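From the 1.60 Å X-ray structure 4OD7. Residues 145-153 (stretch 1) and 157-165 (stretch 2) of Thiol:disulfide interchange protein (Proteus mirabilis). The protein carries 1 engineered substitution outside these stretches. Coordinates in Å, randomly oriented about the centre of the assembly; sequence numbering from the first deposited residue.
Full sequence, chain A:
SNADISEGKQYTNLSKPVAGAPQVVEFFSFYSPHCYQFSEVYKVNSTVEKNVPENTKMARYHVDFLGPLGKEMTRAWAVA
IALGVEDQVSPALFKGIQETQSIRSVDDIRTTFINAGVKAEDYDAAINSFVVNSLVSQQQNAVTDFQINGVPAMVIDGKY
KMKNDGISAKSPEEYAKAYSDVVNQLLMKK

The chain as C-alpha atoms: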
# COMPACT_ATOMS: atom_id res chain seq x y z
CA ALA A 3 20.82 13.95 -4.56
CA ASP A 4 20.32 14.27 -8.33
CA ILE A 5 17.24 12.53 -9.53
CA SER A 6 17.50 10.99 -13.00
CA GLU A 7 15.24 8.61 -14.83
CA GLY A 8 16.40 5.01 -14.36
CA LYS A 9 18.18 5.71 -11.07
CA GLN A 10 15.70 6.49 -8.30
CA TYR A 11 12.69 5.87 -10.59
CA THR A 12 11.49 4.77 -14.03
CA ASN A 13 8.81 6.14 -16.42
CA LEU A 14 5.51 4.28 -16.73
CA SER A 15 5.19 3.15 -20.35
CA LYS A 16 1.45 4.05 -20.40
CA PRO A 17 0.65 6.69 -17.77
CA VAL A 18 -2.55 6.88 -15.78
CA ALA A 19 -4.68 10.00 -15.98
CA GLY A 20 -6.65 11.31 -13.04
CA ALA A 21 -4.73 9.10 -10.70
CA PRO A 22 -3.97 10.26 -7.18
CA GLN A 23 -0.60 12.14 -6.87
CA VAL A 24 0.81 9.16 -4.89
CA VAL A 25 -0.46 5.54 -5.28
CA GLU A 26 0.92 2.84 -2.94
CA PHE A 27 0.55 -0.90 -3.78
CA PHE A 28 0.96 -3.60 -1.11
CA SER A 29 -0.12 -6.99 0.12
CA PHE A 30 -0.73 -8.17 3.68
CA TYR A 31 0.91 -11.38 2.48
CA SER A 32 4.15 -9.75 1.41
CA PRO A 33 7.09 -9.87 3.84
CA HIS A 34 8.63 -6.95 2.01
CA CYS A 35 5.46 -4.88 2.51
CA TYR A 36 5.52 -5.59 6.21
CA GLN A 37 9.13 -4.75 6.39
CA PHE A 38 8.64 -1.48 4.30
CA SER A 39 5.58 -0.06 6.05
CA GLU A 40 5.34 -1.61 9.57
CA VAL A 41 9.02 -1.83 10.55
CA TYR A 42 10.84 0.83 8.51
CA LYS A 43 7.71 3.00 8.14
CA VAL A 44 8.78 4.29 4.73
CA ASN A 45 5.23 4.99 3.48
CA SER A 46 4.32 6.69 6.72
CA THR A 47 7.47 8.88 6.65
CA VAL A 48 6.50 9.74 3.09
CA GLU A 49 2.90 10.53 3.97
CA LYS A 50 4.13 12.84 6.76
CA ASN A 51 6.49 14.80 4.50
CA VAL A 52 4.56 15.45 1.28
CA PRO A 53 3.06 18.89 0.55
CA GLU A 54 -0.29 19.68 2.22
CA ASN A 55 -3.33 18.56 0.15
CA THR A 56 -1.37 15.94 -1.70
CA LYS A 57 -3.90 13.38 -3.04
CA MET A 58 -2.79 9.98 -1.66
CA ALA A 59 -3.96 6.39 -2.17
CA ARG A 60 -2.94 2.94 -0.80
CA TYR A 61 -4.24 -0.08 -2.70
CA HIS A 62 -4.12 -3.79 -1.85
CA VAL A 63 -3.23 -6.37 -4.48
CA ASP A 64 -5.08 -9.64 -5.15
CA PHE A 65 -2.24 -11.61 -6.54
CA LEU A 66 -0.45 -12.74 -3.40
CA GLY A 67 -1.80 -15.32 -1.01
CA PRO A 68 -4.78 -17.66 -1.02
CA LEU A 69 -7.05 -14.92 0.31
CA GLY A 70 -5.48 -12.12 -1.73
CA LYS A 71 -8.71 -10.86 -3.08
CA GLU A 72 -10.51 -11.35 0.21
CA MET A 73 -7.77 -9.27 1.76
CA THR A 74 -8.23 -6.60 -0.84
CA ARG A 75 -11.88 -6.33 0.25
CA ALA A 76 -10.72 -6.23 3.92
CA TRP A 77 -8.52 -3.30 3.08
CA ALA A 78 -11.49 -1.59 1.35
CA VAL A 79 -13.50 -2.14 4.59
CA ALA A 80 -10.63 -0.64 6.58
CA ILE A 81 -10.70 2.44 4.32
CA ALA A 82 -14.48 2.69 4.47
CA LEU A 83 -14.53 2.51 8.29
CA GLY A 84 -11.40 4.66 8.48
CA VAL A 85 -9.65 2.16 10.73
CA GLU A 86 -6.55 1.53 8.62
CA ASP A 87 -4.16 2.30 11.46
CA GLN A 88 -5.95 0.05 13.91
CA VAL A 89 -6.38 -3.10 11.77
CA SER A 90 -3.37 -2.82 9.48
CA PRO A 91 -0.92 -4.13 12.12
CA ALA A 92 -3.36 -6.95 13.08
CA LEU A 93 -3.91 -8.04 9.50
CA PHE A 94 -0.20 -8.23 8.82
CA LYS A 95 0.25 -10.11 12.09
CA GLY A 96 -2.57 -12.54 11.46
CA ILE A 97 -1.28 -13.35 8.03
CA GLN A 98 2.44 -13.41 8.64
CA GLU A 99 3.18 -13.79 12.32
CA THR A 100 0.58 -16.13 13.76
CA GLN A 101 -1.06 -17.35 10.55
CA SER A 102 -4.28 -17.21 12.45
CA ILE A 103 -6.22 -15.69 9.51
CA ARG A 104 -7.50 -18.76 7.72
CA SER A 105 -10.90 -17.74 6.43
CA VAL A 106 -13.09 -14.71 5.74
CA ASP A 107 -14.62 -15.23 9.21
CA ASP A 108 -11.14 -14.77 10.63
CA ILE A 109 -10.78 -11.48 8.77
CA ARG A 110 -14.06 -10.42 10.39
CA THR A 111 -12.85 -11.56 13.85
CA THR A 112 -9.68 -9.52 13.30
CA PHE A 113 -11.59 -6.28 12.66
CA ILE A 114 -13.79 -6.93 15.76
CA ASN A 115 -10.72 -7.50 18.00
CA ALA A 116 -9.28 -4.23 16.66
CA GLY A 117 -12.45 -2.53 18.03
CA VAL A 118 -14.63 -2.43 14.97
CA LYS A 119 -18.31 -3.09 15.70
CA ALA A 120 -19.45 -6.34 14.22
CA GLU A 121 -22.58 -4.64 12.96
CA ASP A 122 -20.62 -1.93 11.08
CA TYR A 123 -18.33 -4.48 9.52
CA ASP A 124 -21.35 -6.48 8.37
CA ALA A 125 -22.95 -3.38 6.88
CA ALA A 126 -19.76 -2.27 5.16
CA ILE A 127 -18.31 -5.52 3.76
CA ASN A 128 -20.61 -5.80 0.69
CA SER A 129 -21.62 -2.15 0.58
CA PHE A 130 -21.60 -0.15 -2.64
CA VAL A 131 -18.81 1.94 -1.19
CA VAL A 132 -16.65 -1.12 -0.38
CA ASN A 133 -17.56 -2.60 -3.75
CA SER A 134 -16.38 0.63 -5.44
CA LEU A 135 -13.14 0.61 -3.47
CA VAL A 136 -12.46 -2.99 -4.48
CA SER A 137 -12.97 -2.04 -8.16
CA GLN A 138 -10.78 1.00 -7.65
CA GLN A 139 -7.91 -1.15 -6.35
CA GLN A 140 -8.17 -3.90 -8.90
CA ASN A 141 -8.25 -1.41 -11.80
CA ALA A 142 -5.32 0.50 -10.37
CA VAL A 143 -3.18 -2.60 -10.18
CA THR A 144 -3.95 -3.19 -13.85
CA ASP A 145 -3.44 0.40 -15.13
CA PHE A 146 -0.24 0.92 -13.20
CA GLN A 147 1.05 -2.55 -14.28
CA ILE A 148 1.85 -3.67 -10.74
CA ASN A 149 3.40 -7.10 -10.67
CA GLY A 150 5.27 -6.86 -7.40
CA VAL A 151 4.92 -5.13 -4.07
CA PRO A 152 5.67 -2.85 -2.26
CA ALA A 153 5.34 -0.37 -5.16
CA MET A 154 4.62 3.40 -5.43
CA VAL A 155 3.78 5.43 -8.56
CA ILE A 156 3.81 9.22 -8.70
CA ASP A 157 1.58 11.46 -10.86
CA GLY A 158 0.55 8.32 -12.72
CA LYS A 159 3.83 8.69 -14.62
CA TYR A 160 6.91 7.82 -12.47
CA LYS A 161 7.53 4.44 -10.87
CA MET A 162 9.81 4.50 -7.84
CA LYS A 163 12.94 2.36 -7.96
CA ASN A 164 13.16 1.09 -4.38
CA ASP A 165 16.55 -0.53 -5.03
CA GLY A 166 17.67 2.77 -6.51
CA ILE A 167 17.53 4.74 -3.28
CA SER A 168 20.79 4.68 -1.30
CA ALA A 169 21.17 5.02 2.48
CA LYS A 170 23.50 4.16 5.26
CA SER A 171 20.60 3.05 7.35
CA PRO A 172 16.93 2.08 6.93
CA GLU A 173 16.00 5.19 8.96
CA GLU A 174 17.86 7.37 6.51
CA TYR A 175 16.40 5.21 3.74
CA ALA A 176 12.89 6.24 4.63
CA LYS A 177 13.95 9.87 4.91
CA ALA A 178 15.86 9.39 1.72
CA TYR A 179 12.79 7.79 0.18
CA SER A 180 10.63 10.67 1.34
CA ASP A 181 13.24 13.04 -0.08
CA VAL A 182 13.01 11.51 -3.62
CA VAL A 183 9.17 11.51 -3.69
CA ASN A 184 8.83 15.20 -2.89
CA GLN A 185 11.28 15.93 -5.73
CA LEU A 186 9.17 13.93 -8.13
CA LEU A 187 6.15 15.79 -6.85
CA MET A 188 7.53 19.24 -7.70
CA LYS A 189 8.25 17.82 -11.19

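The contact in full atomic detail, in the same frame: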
# COMPACT_ATOMS: atom_id res chain seq x y z
N ASP A 145 -3.84 -0.77 -14.35
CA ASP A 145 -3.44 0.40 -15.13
C ASP A 145 -2.05 0.91 -14.78
O ASP A 145 -1.42 1.62 -15.57
CB ASP A 145 -4.43 1.57 -14.94
CG ASP A 145 -5.87 1.21 -15.28
OD1 ASP A 145 -6.14 0.12 -15.82
OD2 ASP A 145 -6.72 2.05 -15.05
N PHE A 146 -1.57 0.54 -13.61
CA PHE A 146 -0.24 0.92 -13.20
C PHE A 146 0.75 -0.25 -13.43
O PHE A 146 1.92 -0.15 -13.09
CB PHE A 146 -0.25 1.38 -11.75
CG PHE A 146 -0.94 2.68 -11.52
CD1 PHE A 146 -0.21 3.81 -11.22
CD2 PHE A 146 -2.31 2.79 -11.60
CE1 PHE A 146 -0.83 5.03 -11.01
CE2 PHE A 146 -2.93 3.99 -11.39
CZ PHE A 146 -2.18 5.12 -11.10
N GLN A 147 0.26 -1.35 -14.02
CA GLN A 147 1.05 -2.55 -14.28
C GLN A 147 1.87 -3.03 -13.08
O GLN A 147 3.10 -3.16 -13.16
CB GLN A 147 1.98 -2.32 -15.48
N ILE A 148 1.18 -3.29 -11.98
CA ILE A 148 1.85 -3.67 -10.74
C ILE A 148 1.91 -5.16 -10.67
O ILE A 148 0.89 -5.82 -10.65
CB ILE A 148 1.12 -3.13 -9.51
CG1 ILE A 148 0.94 -1.62 -9.65
CG2 ILE A 148 1.85 -3.55 -8.19
CD1 ILE A 148 2.23 -0.88 -9.83
N ASN A 149 3.14 -5.67 -10.66
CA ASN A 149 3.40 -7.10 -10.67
C ASN A 149 4.10 -7.55 -9.40
O ASN A 149 4.23 -8.73 -9.18
CB ASN A 149 4.30 -7.46 -11.86
CG ASN A 149 3.61 -7.35 -13.20
OD1 ASN A 149 2.44 -7.71 -13.35
ND2 ASN A 149 4.34 -6.85 -14.19
N GLY A 150 4.54 -6.59 -8.60
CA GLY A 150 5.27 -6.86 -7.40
C GLY A 150 5.03 -5.74 -6.42
O GLY A 150 4.70 -4.62 -6.80
N VAL A 151 5.16 -6.07 -5.14
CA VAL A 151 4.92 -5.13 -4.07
C VAL A 151 6.00 -5.27 -3.02
O VAL A 151 6.54 -6.35 -2.79
CB VAL A 151 3.55 -5.36 -3.37
CG1 VAL A 151 2.40 -4.87 -4.26
CG2 VAL A 151 3.37 -6.81 -2.94
N PRO A 152 6.26 -4.20 -2.28
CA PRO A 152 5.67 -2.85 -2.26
C PRO A 152 5.97 -2.05 -3.54
O PRO A 152 7.01 -2.25 -4.14
CB PRO A 152 6.34 -2.24 -1.03
CG PRO A 152 7.57 -2.94 -0.83
CD PRO A 152 7.32 -4.34 -1.26
N ALA A 153 5.07 -1.19 -3.98
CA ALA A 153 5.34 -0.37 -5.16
C ALA A 153 4.66 0.98 -5.00
O ALA A 153 3.64 1.04 -4.37
CB ALA A 153 4.83 -1.06 -6.39
N ASP A 157 2.23 10.73 -9.77
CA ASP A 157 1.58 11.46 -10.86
C ASP A 157 1.14 10.58 -12.02
O ASP A 157 0.93 11.08 -13.15
CB ASP A 157 2.50 12.58 -11.35
CG ASP A 157 2.69 13.66 -10.30
OD1 ASP A 157 1.74 13.90 -9.52
OD2 ASP A 157 3.80 14.24 -10.24
N GLY A 158 0.93 9.30 -11.73
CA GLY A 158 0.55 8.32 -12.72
C GLY A 158 1.59 8.11 -13.80
O GLY A 158 1.30 7.50 -14.82
N LYS A 159 2.81 8.60 -13.56
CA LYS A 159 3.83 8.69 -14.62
C LYS A 159 5.21 8.16 -14.19
O LYS A 159 5.93 7.63 -15.04
CB LYS A 159 3.96 10.14 -15.16
CG LYS A 159 4.65 11.17 -14.28
CD LYS A 159 4.73 12.52 -15.03
CE LYS A 159 4.27 13.70 -14.15
NZ LYS A 159 4.51 15.07 -14.75
N TYR A 160 5.59 8.27 -12.92
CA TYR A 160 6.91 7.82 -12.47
C TYR A 160 6.81 6.67 -11.49
O TYR A 160 6.15 6.80 -10.47
CB TYR A 160 7.69 8.95 -11.77
CG TYR A 160 7.82 10.26 -12.53
CD1 TYR A 160 8.54 10.32 -13.71
CD2 TYR A 160 7.23 11.44 -12.05
CE1 TYR A 160 8.68 11.52 -14.41
CE2 TYR A 160 7.37 12.64 -12.74
CZ TYR A 160 8.10 12.67 -13.93
OH TYR A 160 8.25 13.85 -14.65
N LYS A 161 7.47 5.56 -11.80
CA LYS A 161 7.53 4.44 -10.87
C LYS A 161 8.83 4.46 -10.07
O LYS A 161 9.93 4.38 -10.62
CB LYS A 161 7.36 3.12 -11.61
CG LYS A 161 7.27 1.92 -10.71
CD LYS A 161 7.08 0.64 -11.48
CE LYS A 161 5.58 0.56 -11.88
NZ LYS A 161 5.11 -0.72 -12.49
N MET A 162 8.68 4.58 -8.76
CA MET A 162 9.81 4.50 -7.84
C MET A 162 10.66 3.24 -8.01
O MET A 162 10.14 2.16 -8.26
CB MET A 162 9.35 4.55 -6.39
CG MET A 162 8.74 5.83 -6.00
SD MET A 162 9.83 7.24 -6.09
CE MET A 162 11.06 7.00 -4.82
N LYS A 163 11.96 3.43 -7.95
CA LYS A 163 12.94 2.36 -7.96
C LYS A 163 13.50 2.17 -6.56
O LYS A 163 14.43 2.86 -6.16
CB LYS A 163 14.05 2.69 -8.93
CG LYS A 163 14.72 1.49 -9.48
CD LYS A 163 15.67 1.85 -10.61
CE LYS A 163 17.09 1.39 -10.28
NZ LYS A 163 17.32 -0.04 -10.51
N ASN A 164 12.88 1.26 -5.81
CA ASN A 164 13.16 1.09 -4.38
C ASN A 164 14.59 0.64 -4.13
O ASN A 164 15.13 0.87 -3.05
CB ASN A 164 12.14 0.14 -3.73
CG ASN A 164 10.73 0.73 -3.66
OD1 ASN A 164 10.45 1.77 -4.23
ND2 ASN A 164 9.81 0.01 -3.03
N ASP A 165 15.16 -0.06 -5.11
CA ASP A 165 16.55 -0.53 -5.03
C ASP A 165 17.47 0.51 -5.66
O ASP A 165 18.62 0.24 -5.95
CB ASP A 165 16.72 -1.88 -5.72
CG ASP A 165 16.80 -1.81 -7.21
OD1 ASP A 165 16.35 -0.87 -7.79
OD2 ASP A 165 17.27 -2.77 -7.83

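How does the backbone bring these two stretches together? Stretch 1 starts at the end of a helix: Gln-147 is the first residue to leave helical geometry, and its positive phi, with two bonds back into the last turn, makes a Schellman motif. The chain then runs on without regular structure to Pro-152, which follows a cis peptide bond. In stretch 2, Asp-157 and Gly-158 both have positive phi and turn the chain into a short strand, 160-162. No ladder of backbone hydrogen bonds joins the two; the CA atoms of Phe-146 and Gly-158, two residues in contact, are still 7.5 Å apart. Contact therefore depends on side chains reaching across, and it is modest, burying 233 Å² in all.

Which side chain does most to bridge the gap? Lys-161 has the largest covered area of any residue here. Its CA-to-CB bond points sideways, but the chain runs out extended through chi1 and chi2, both t, bends at chi3 (m), and extends again at chi4 (t), which carries the amino group to the end of the helix. There Lys-161 NZ gives a weak hydrogen bond to Phe-146 O at 3.3 Å, and Gln-147 O lies 3.2 Å from the same Lys-161 NZ. Carbonyls just past a helix can be left without amide partners, and a long, flexible, positively charged side chain is well suited to approach them. Ile-148 adds a nonpolar neighbour: its CD1 lies 3.9 Å from Lys-161 NZ, brought nearer by a side chain with both chi angles m, although its CA-to-CB bond points sideways. The side chain of Gln-147 is modelled only as far as CB, so nothing can be said of its amide.

What packs against Gly-158? The buried ring of Phe-146 does, with chi1 in the m well. Its CA-to-CB bond also points sideways, yet the ring extends closer to stretch 2, and Phe-146 CE1 comes within 4.0 Å of Gly-158 CA in an oblique approach. This is a van der Waals contact between a large nonpolar ring and a bare stretch of backbone. Glycine suits the place because a positive phi by itself favours it; a CB there would not crowd the ring.

How is the far end of the contact closed? Asn-164 points its CA-to-CB bond toward stretch 1, and its side chain, with chi1 m, settles beside Pro-152. Asn-164 ND2 is 3.8 Å from Pro-152 O and 4.3 Å from Pro-152 CG, so this is packing rather than a close polar pairing, while Asn-164 OD1 is hydrogen-bonded elsewhere in the structure. The compact proline ring offers a rigid surface for the amide to rest near. Beyond it, Lys-163 NZ and Asp-165 OD1 form a salt bridge of 3.0 Å within stretch 2, pairing their charges away from the contact.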